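Local coordinates for protein glycosyl hydrolase, family 38 (Enterococcus faecalis, PDB 5KBP) that probably hydrolyses alpha-mannosidic linkages, as a bacterial alpha-mannosidase of glycoside hydrolase family 38 expected to bind carbohydrate and a metal ion, at residues Phe562-Asp567 with His672-Leu677. Sequence-based numbering, arbitrary orientation.
Sequences FEDTGD and HRLRVL
Glu-563 with Arg-675 and Thr-565 with Arg-673 form antiparallel hydrogen-bonded pairs, each closed by two backbone bonds, as from Arg-673 N to Thr-565 O at 2.9 Å. On the face carrying these four side chains, the long chains of Glu-563 and Arg-675 run side by side, which suits them to a salt bridge: OE1 of Glu-563 offers its syn lone pair to NH1 of Arg-675 at 2.8 Å, near the guanidinium plane. Chi1 (177°) sets CG of Glu-563 anti to the backbone N, and the extended chain beyond carries the carboxylate alongside Arg-675, whose NH2 also bridges to Glu-739. CD of Arg-675 lies over one face of the Arg-673 guanidinium, offset toward its rim; Phe-574 adds a cation-pi contact to Arg-673.

The other face mixes apolar packing with one buried carboxylate. Phe-562 lays CE1 4.0 Å from CB of Val-676, and CD1 of Leu-674 meets CB of Asp-564 at 4.0 Å. Asp-564 has partners at both oxygens: ND1 of His-672 donates to OD1, at a doubtfully short distance, and Arg-637 pairs with OD2.

Strand 672-679 thus lies between 555-566 and 745-753 in an antiparallel sheet; bulky, apolar Phe-562 and Leu-674 fill the layer against strand 641-653 of the neighbouring sheet.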
# COMPACT_ATOMS: atom_id res chain seq x y z
N PHE A 562 -26.77 21.25 9.56
CA PHE A 562 -26.41 20.08 8.77
C PHE A 562 -27.56 19.66 7.87
O PHE A 562 -28.73 19.73 8.26
CB PHE A 562 -25.99 18.93 9.69
CG PHE A 562 -24.77 19.22 10.51
CD1 PHE A 562 -23.50 19.13 9.94
CD2 PHE A 562 -24.88 19.61 11.83
CE1 PHE A 562 -22.38 19.41 10.69
CE2 PHE A 562 -23.76 19.88 12.59
CZ PHE A 562 -22.50 19.78 12.02
N GLU A 563 -27.22 19.23 6.66
CA GLU A 563 -28.20 18.87 5.65
C GLU A 563 -27.74 17.61 4.94
O GLU A 563 -26.61 17.55 4.43
CB GLU A 563 -28.39 20.00 4.64
CG GLU A 563 -29.34 19.68 3.50
CD GLU A 563 -29.11 20.57 2.29
OE1 GLU A 563 -28.17 20.29 1.51
OE2 GLU A 563 -29.86 21.55 2.12
N ASP A 564 -28.61 16.60 4.89
CA ASP A 564 -28.32 15.34 4.22
C ASP A 564 -29.36 15.10 3.14
O ASP A 564 -30.56 15.21 3.39
CB ASP A 564 -28.29 14.17 5.20
CG ASP A 564 -27.94 12.86 4.53
OD1 ASP A 564 -26.73 12.57 4.40
OD2 ASP A 564 -28.86 12.12 4.14
N THR A 565 -28.89 14.78 1.93
CA THR A 565 -29.75 14.43 0.82
C THR A 565 -29.23 13.14 0.19
O THR A 565 -28.10 12.72 0.42
CB THR A 565 -29.81 15.53 -0.25
OG1 THR A 565 -28.55 15.62 -0.92
CG2 THR A 565 -30.14 16.88 0.39
N GLY A 566 -30.08 12.52 -0.63
CA GLY A 566 -29.66 11.36 -1.37
C GLY A 566 -28.73 11.71 -2.51
O GLY A 566 -28.66 12.85 -2.97
N ASP A 567 -28.00 10.70 -2.98
CA ASP A 567 -27.10 10.88 -4.12
C ASP A 567 -27.05 9.57 -4.88
O ASP A 567 -26.52 8.58 -4.38
CB ASP A 567 -25.71 11.31 -3.66
CG ASP A 567 -24.75 11.52 -4.82
OD1 ASP A 567 -25.23 11.64 -5.97
OD2 ASP A 567 -23.53 11.58 -4.58
N HIS A 672 -25.61 8.98 -0.24
CA HIS A 672 -26.05 10.24 0.32
C HIS A 672 -24.88 11.22 0.37
O HIS A 672 -23.72 10.86 0.16
CB HIS A 672 -26.65 10.06 1.72
CG HIS A 672 -25.63 9.76 2.77
ND1 HIS A 672 -25.52 10.50 3.93
CD2 HIS A 672 -24.66 8.82 2.84
CE1 HIS A 672 -24.54 10.02 4.67
NE2 HIS A 672 -24.00 9.00 4.03
N ARG A 673 -25.21 12.48 0.66
CA ARG A 673 -24.23 13.54 0.80
C ARG A 673 -24.61 14.40 2.00
O ARG A 673 -25.75 14.85 2.11
CB ARG A 673 -24.16 14.41 -0.46
CG ARG A 673 -23.18 15.57 -0.36
CD ARG A 673 -23.45 16.63 -1.42
NE ARG A 673 -24.79 17.19 -1.28
CZ ARG A 673 -25.30 18.11 -2.09
NH1 ARG A 673 -26.53 18.56 -1.88
NH2 ARG A 673 -24.58 18.58 -3.10
N LEU A 674 -23.65 14.62 2.90
CA LEU A 674 -23.86 15.42 4.10
C LEU A 674 -23.06 16.71 4.00
O LEU A 674 -21.86 16.68 3.70
CB LEU A 674 -23.44 14.64 5.36
CG LEU A 674 -23.57 15.40 6.68
CD1 LEU A 674 -25.04 15.61 7.03
CD2 LEU A 674 -22.84 14.68 7.79
N ARG A 675 -23.73 17.83 4.24
CA ARG A 675 -23.10 19.14 4.18
C ARG A 675 -23.42 19.92 5.45
O ARG A 675 -24.32 19.57 6.21
CB ARG A 675 -23.58 19.95 2.96
CG ARG A 675 -23.82 19.12 1.71
CD ARG A 675 -24.94 19.72 0.87
NE ARG A 675 -24.48 20.81 0.02
CZ ARG A 675 -25.30 21.67 -0.59
NH1 ARG A 675 -26.61 21.57 -0.42
NH2 ARG A 675 -24.80 22.64 -1.35
N VAL A 676 -22.65 20.99 5.66
CA VAL A 676 -22.88 21.93 6.75
C VAL A 676 -23.15 23.30 6.14
O VAL A 676 -22.50 23.70 5.17
CB VAL A 676 -21.68 21.98 7.73
CG1 VAL A 676 -20.39 22.31 7.00
CG2 VAL A 676 -21.95 22.97 8.85
N LEU A 677 -24.14 24.01 6.69
CA LEU A 677 -24.64 25.24 6.10
C LEU A 677 -24.24 26.44 6.95
O LEU A 677 -24.21 26.37 8.18
CB LEU A 677 -26.17 25.19 5.96
CG LEU A 677 -26.76 24.64 4.66
CD1 LEU A 677 -26.14 23.31 4.27
CD2 LEU A 677 -28.27 24.51 4.79